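Local coordinates for protein cystathionine gamma-synthase (Xanthomonas oryzae pv. oryzae KACC 10331, PDB 6LD7) that probably uses pyridoxal 5'-phosphate to form cystathionine on the route to methionine, as a member of the trans-sulfuration family, at residues Ser312-Gly317 / Gly365-Leu370; Ile345-Ser350 / Gly369-Ser374; Ala200-His205 / Val222-Ala227. The protein carries 1 engineered substitution. All coordinates share one frame; numbering follows the deposited sequence.

Contact 1: Ser312-Gly317 / Gly365-Leu370; sequences SFELEG and GISDGL
Ser312 and Leu370 meet where neighbouring strands 310-315 and 370-374, antiparallel members of the mixed C-terminal sheet, begin to pair; the fold is that of the trans-sulfuration family of pyridoxal phosphate enzymes. Ser312 lays its CB against Leu370 CD1 at 3.7 Å, while its OG turns to the backbone O of Pro160. Phe313 O takes its backbone hydrogen bond from Leu371, and Leu370 CA adds a weaker CA-H contact to Phe313 O at 3.4 Å; the ring leaves for Val283, Leu371 and Leu373. Glu314 forms an antiparallel non-hydrogen-bonded pair with Leu370, their side chains on the same face. With CG beside its own N (chi1 -75°) and the chain extended beyond, Glu314 brings CG to 3.9 Å from Leu370 CD1 and carries the carboxylate on toward 365-367. There Glu314 OE1 bonds Tyr287 OH and accepts a hydrogen bond from a water at 2.7 Å. This water also donates to Gly365 O (2.6 Å) and accepts from Ser367 N (2.9 Å), so three bonds fix it between the strand and the loop. Gly365 itself closes the preceding helix with a Schellman motif. Leu315 N donates to Gly369 O at 2.9 Å, almost straight at 171° although the donor stands 39° out of the carbonyl plane; the Leu315 side chain turns to helix 319-327, onto Ala321, Val322 and Phe325. The type I turn Ser367-Leu370 delivers that acceptor, and within it Ser367 OG accepts from Gly369 N at 3.0 Å, an ST turn.

Contact 2: Ile345-Ser350 / Gly369-Ser374; sequences IAHPAS and GLLRLS
Ala346 and Arg372 satisfy each other's backbone twice over. Ala346 N donates to Arg372 O at 2.9 Å, lying in the carbonyl plane with a C=O...N angle of 157°; in return Arg372 N reaches Ala346 O, also at 2.9 Å, nearly along the C=O axis and with the N-H at 172°. Arg372 O has a further, weaker visitor in Ile345 CA, a CA-H contact at 3.3 Å. Two residues on, where Pro348 would face Leu370, the ladder stops, because Pro348 has no N-H to offer Leu370 O. A water takes over, donating to Leu370 O at 2.9 Å and accepting from Ala349 N at 2.9 Å. This is the run-out of an antiparallel ladder: strand 344-346 ends against 370-374, whose other edge is paired with 310-315 in the C-terminal sheet. Close to the same carbonyl stands the His347 ring, with CD2 3.2 Å from Leu370 O. Both ring nitrogens have partners, NE2 bonding Asp368 O and ND1 sharing a hydrogen bond of 2.8 Å with Ser350 OG; Phe49 of the second subunit packs against the ring. On the face away from Arg372, Ile345 lies alongside Leu373, CD1 to CD2 at 3.8 Å, and crosses Leu371, with Phe325 of helix 319-327 touching both Ile345 and Leu371. On the other face the Arg372 chain, bent at chi3 (76°), brings NH2 up to the Ala346 methyl, and NH2 is hydrogen-bonded to O1 of a bound triethylene glycol, probably from the crystallisation liquor.

Contact 3: Ala200-His205 / Val222-Ala227; sequences ADLVLH and VVARDA
Arg225 leaves its backbone with CG anti to N (chi1 -169°) and bends at chi3 (89°), which turns the guanidinium back to Asp201, whose own CG lies beside the backbone N. The salt bridge that results joins Arg225 NH1 and Asp201 OD1 at 3.0 Å; as a hydrogen bond it is weak, bent to 124° at the hydrogen. NH1 also makes weak hydrogen bonds to Ala200 O (3.4 Å), near the guanidinium plane, and to Gly199 O. The other carboxylate oxygen, Asp201 OD2, accepts from Thr181 N. Asp201 O is gripped twice: by Arg225 N at 3.0 Å, and by a water at 2.8 Å that accepts in turn from Asp226 N. Beyond the charged end the strands pair as a regular antiparallel ladder. Val203 and Val223 form its hydrogen-bonded pair, Val203 N to Val223 O at 2.9 Å and Val223 N to Val203 O at 2.8 Å, their side chains side by side. On the opposite face Leu202 CD2 lies 3.8 Å from Ala224 CB and also touches Val222 CG1, and Leu204 CB reaches Val222 CG2. The connection from strand 202-206 to 220-224 carries Lys209, the predicted pyridoxal phosphate lysine. Asp226 N-caps helix 227-240 through Leu229 N; that helix and helix 87-98 pack on the Leu202-Val222 face, while in the seven-stranded sheet 202-206 runs parallel to 180-184 on its other edge, and 220-224 antiparallel to 80-84.

How the contacts relate
Contacts 1 and 2 share Gly369 and Leu370 and belong to one sheet: strand 370-374 pairs with 310-315 along one edge and with 344-346 along the other. They touch directly, Ser312 packing on Arg372, with centres 8 Å apart. Contact 3 lies in the larger sheet, across the chain's centre, its centre 35 Å from that of contact 1 and 31 Å from that of contact 2. Every touching residue of contact 2 is buried; contact 1 has partly exposed Glu314, Gly365 and Ser367, contact 3 Arg225. Each includes a bridging water, carboxylate to loop in contact 1, backbone to backbone in the others. Contact 1 has a single direct backbone bond, only contact 3 a salt bridge, and contact 2 alone meets another subunit.

Contact 1: Ser312-Gly317 / Gly365-Leu370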
# COMPACT_ATOMS: atom_id res chain seq x y z
N SER C 312 25.67 20.05 -13.65
CA SER C 312 25.14 21.13 -14.50
C SER C 312 26.13 21.45 -15.60
O SER C 312 27.31 21.26 -15.39
CB SER C 312 24.84 22.36 -13.65
OG SER C 312 23.78 22.04 -12.80
N PHE C 313 25.64 22.10 -16.65
CA PHE C 313 26.45 22.54 -17.79
C PHE C 313 25.72 23.71 -18.48
O PHE C 313 24.46 23.80 -18.49
CB PHE C 313 26.77 21.32 -18.67
CG PHE C 313 25.65 20.83 -19.54
CD1 PHE C 313 24.71 19.98 -19.04
CD2 PHE C 313 25.45 21.36 -20.80
CE1 PHE C 313 23.63 19.59 -19.79
CE2 PHE C 313 24.38 20.94 -21.58
CZ PHE C 313 23.49 20.03 -21.08
N GLU C 314 26.51 24.65 -18.97
CA GLU C 314 26.06 25.82 -19.76
C GLU C 314 26.14 25.50 -21.23
O GLU C 314 27.22 25.17 -21.70
CB GLU C 314 26.93 27.02 -19.46
CG GLU C 314 26.58 27.58 -18.11
CD GLU C 314 27.53 28.64 -17.61
OE1 GLU C 314 27.44 28.94 -16.38
OE2 GLU C 314 28.31 29.17 -18.48
N LEU C 315 25.00 25.47 -21.87
CA LEU C 315 24.89 25.21 -23.32
C LEU C 315 25.06 26.55 -24.03
O LEU C 315 24.61 27.55 -23.50
CB LEU C 315 23.51 24.60 -23.55
CG LEU C 315 23.19 24.20 -24.96
CD1 LEU C 315 24.04 23.03 -25.38
CD2 LEU C 315 21.72 23.83 -25.01
N GLU C 316 25.88 26.56 -25.04
CA GLU C 316 26.12 27.68 -25.97
C GLU C 316 24.81 27.97 -26.72
O GLU C 316 24.11 27.01 -27.16
CB GLU C 316 27.27 27.27 -26.92
CG GLU C 316 27.68 28.40 -27.85
CD GLU C 316 28.12 29.64 -27.09
OE1 GLU C 316 29.07 29.51 -26.27
OE2 GLU C 316 27.49 30.73 -27.24
N GLY C 317 24.54 29.24 -26.96
CA GLY C 317 23.43 29.67 -27.84
C GLY C 317 22.29 30.06 -26.95
O GLY C 317 22.43 30.17 -25.70
N GLY C 365 25.20 33.47 -10.40
CA GLY C 365 25.95 32.71 -11.42
C GLY C 365 25.10 31.65 -12.11
O GLY C 365 25.68 30.69 -12.66
N ILE C 366 23.80 31.91 -12.23
CA ILE C 366 22.86 31.05 -12.98
C ILE C 366 22.50 31.73 -14.30
O ILE C 366 21.60 32.57 -14.34
CB ILE C 366 21.54 30.82 -12.22
CG1 ILE C 366 21.72 30.57 -10.73
CG2 ILE C 366 20.70 29.74 -12.90
CD1 ILE C 366 22.39 29.37 -10.40
N SER C 367 23.02 31.18 -15.35
CA SER C 367 22.84 31.59 -16.74
C SER C 367 21.51 31.01 -17.31
O SER C 367 21.05 29.92 -16.87
CB SER C 367 24.07 31.02 -17.40
OG SER C 367 23.89 30.95 -18.73
N ASP C 368 20.99 31.65 -18.35
CA ASP C 368 19.87 31.16 -19.18
C ASP C 368 20.24 29.86 -19.88
O ASP C 368 19.33 29.08 -20.24
CB ASP C 368 19.42 32.28 -20.13
CG ASP C 368 18.66 33.40 -19.41
OD1 ASP C 368 18.42 33.33 -18.16
OD2 ASP C 368 18.35 34.36 -20.08
N GLY C 369 21.52 29.67 -20.13
CA GLY C 369 22.07 28.48 -20.80
C GLY C 369 22.29 27.30 -19.83
O GLY C 369 22.68 26.21 -20.35
N LEU C 370 22.07 27.46 -18.50
CA LEU C 370 22.45 26.40 -17.54
C LEU C 370 21.39 25.30 -17.53
O LEU C 370 20.17 25.60 -17.46
CB LEU C 370 22.65 26.97 -16.15
CG LEU C 370 23.17 25.96 -15.13
CD1 LEU C 370 24.63 25.64 -15.41
CD2 LEU C 370 23.04 26.48 -13.75
O HOH W 1 25.27 29.38 -14.89

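Contact 2: Ile345-Ser350 / Gly369-Ser374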
# COMPACT_ATOMS: atom_id res chain seq x y z
N ILE C 345 16.16 16.07 -16.31
CA ILE C 345 16.78 17.37 -16.65
C ILE C 345 15.89 18.50 -16.12
O ILE C 345 14.63 18.34 -16.10
CB ILE C 345 16.98 17.44 -18.17
CG1 ILE C 345 17.76 18.69 -18.52
CG2 ILE C 345 15.66 17.30 -18.95
CD1 ILE C 345 18.37 18.59 -19.89
N ALA C 346 16.52 19.57 -15.65
CA ALA C 346 15.84 20.80 -15.18
C ALA C 346 16.62 21.99 -15.74
O ALA C 346 17.84 21.86 -15.96
CB ALA C 346 15.78 20.84 -13.67
N HIS C 347 15.90 23.05 -16.06
CA HIS C 347 16.43 24.37 -16.52
C HIS C 347 16.29 25.38 -15.38
O HIS C 347 15.19 25.87 -15.16
CB HIS C 347 15.67 24.77 -17.78
CG HIS C 347 16.12 26.08 -18.34
ND1 HIS C 347 15.30 27.22 -18.33
CD2 HIS C 347 17.34 26.47 -18.78
CE1 HIS C 347 15.99 28.23 -18.86
NE2 HIS C 347 17.24 27.78 -19.16
N PRO C 348 17.33 25.63 -14.54
CA PRO C 348 17.13 26.48 -13.37
C PRO C 348 16.44 27.85 -13.62
O PRO C 348 15.54 28.25 -12.88
CB PRO C 348 18.54 26.57 -12.83
CG PRO C 348 19.13 25.16 -13.13
CD PRO C 348 18.65 24.96 -14.57
N ALA C 349 16.72 28.51 -14.72
CA ALA C 349 16.20 29.87 -14.95
C ALA C 349 14.65 29.83 -15.08
O ALA C 349 14.03 30.68 -14.49
CB ALA C 349 16.93 30.47 -16.11
N SER C 350 14.04 28.78 -15.61
CA SER C 350 12.58 28.66 -15.82
C SER C 350 11.96 27.68 -14.82
O SER C 350 10.77 27.42 -14.93
CB SER C 350 12.31 28.25 -17.24
OG SER C 350 12.66 26.89 -17.51
N GLY C 369 21.52 29.67 -20.13
CA GLY C 369 22.07 28.48 -20.80
C GLY C 369 22.29 27.30 -19.83
O GLY C 369 22.68 26.21 -20.35
N LEU C 370 22.07 27.46 -18.50
CA LEU C 370 22.45 26.40 -17.54
C LEU C 370 21.39 25.30 -17.53
O LEU C 370 20.17 25.60 -17.46
CB LEU C 370 22.65 26.97 -16.15
CG LEU C 370 23.17 25.96 -15.13
CD1 LEU C 370 24.63 25.64 -15.41
CD2 LEU C 370 23.04 26.48 -13.75
N LEU C 371 21.81 24.05 -17.68
CA LEU C 371 20.94 22.86 -17.53
C LEU C 371 21.52 21.98 -16.44
O LEU C 371 22.76 21.90 -16.33
CB LEU C 371 20.84 22.11 -18.87
CG LEU C 371 20.02 22.83 -19.95
CD1 LEU C 371 20.30 22.25 -21.32
CD2 LEU C 371 18.54 22.72 -19.64
N ARG C 372 20.65 21.43 -15.61
CA ARG C 372 20.98 20.49 -14.52
C ARG C 372 20.49 19.09 -14.87
O ARG C 372 19.33 18.92 -15.24
CB ARG C 372 20.41 20.98 -13.21
CG ARG C 372 20.90 20.16 -12.03
CD ARG C 372 20.12 20.54 -10.78
NE ARG C 372 18.78 19.95 -10.84
CZ ARG C 372 17.83 20.23 -9.97
NH1 ARG C 372 18.11 21.00 -8.94
NH2 ARG C 372 16.66 19.61 -10.03
N LEU C 373 21.40 18.13 -14.74
CA LEU C 373 21.11 16.73 -14.91
C LEU C 373 21.11 16.04 -13.58
O LEU C 373 22.11 16.12 -12.87
CB LEU C 373 22.17 16.07 -15.80
CG LEU C 373 22.33 16.67 -17.16
CD1 LEU C 373 23.39 15.90 -17.95
CD2 LEU C 373 21.05 16.66 -17.94
N SER C 374 20.10 15.19 -13.40
CA SER C 374 20.07 14.15 -12.36
C SER C 374 20.20 12.83 -13.11
O SER C 374 19.24 12.40 -13.75
CB SER C 374 18.84 14.19 -11.51
OG SER C 374 18.79 13.05 -10.64
O HOH W 2 19.09 27.98 -16.32

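Contact 3: Ala200-His205 / Val222-Ala227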
# COMPACT_ATOMS: atom_id res chain seq x y z
N ALA C 200 30.20 17.03 12.86
CA ALA C 200 28.87 17.72 12.80
C ALA C 200 27.93 17.24 13.90
O ALA C 200 27.98 16.06 14.23
CB ALA C 200 28.22 17.52 11.45
N ASP C 201 27.05 18.12 14.40
CA ASP C 201 26.07 17.75 15.43
C ASP C 201 24.92 16.99 14.79
O ASP C 201 24.44 16.00 15.40
CB ASP C 201 25.64 18.98 16.19
CG ASP C 201 26.83 19.67 16.84
OD1 ASP C 201 27.32 19.11 17.84
OD2 ASP C 201 27.31 20.76 16.32
N LEU C 202 24.55 17.39 13.58
CA LEU C 202 23.34 16.90 12.96
C LEU C 202 23.62 16.70 11.49
O LEU C 202 24.28 17.56 10.85
CB LEU C 202 22.22 17.94 13.12
CG LEU C 202 21.73 18.18 14.53
CD1 LEU C 202 21.05 19.53 14.62
CD2 LEU C 202 20.79 17.07 14.95
N VAL C 203 22.93 15.73 10.93
CA VAL C 203 22.89 15.61 9.48
C VAL C 203 21.42 15.39 9.12
O VAL C 203 20.69 14.68 9.85
CB VAL C 203 23.87 14.51 9.01
CG1 VAL C 203 23.55 13.13 9.56
CG2 VAL C 203 23.77 14.40 7.51
N LEU C 204 21.01 15.95 8.02
CA LEU C 204 19.62 15.72 7.58
C LEU C 204 19.51 15.50 6.08
O LEU C 204 20.49 15.71 5.32
CB LEU C 204 18.77 16.90 8.07
CG LEU C 204 19.04 18.29 7.47
CD1 LEU C 204 18.46 18.41 6.06
CD2 LEU C 204 18.34 19.33 8.32
N HIS C 205 18.40 14.89 5.68
CA HIS C 205 18.19 14.48 4.28
C HIS C 205 16.75 14.77 3.90
O HIS C 205 15.89 14.53 4.75
CB HIS C 205 18.37 12.97 4.16
CG HIS C 205 19.75 12.47 4.36
ND1 HIS C 205 20.61 12.31 3.31
CD2 HIS C 205 20.41 12.08 5.50
CE1 HIS C 205 21.81 11.92 3.79
NE2 HIS C 205 21.72 11.85 5.16
N VAL C 222 16.49 13.24 10.15
CA VAL C 222 17.53 13.92 10.89
C VAL C 222 18.19 12.88 11.75
O VAL C 222 17.50 12.13 12.47
CB VAL C 222 16.98 15.02 11.81
CG1 VAL C 222 18.12 15.85 12.33
CG2 VAL C 222 16.04 15.86 11.08
N VAL C 223 19.50 12.89 11.72
CA VAL C 223 20.34 12.04 12.54
C VAL C 223 21.21 12.96 13.40
O VAL C 223 21.89 13.85 12.89
CB VAL C 223 21.14 11.06 11.66
CG1 VAL C 223 22.11 10.27 12.51
CG2 VAL C 223 20.24 10.07 10.90
N ALA C 224 21.18 12.72 14.69
CA ALA C 224 22.02 13.41 15.67
C ALA C 224 23.20 12.53 16.05
O ALA C 224 23.00 11.32 16.27
CB ALA C 224 21.25 13.82 16.88
N ARG C 225 24.35 13.16 16.22
CA ARG C 225 25.57 12.48 16.72
C ARG C 225 25.28 12.06 18.15
O ARG C 225 25.57 10.96 18.49
CB ARG C 225 26.78 13.44 16.65
CG ARG C 225 28.16 12.82 16.87
CD ARG C 225 29.33 13.86 16.52
NE ARG C 225 29.56 14.59 17.81
CZ ARG C 225 29.49 15.92 18.12
NH1 ARG C 225 29.34 16.93 17.27
NH2 ARG C 225 29.67 16.26 19.38
N ASP C 226 24.74 12.97 18.95
CA ASP C 226 24.60 12.79 20.42
C ASP C 226 23.17 12.34 20.80
O ASP C 226 22.19 12.94 20.28
CB ASP C 226 25.06 14.08 21.07
CG ASP C 226 24.83 14.15 22.57
OD1 ASP C 226 23.67 14.38 23.00
OD2 ASP C 226 25.80 13.94 23.30
N ALA C 227 23.09 11.38 21.75
CA ALA C 227 21.86 10.72 22.24
C ALA C 227 20.91 11.79 22.81
O ALA C 227 19.66 11.75 22.58
CB ALA C 227 22.19 9.63 23.27
O HOH W 3 24.37 15.67 18.16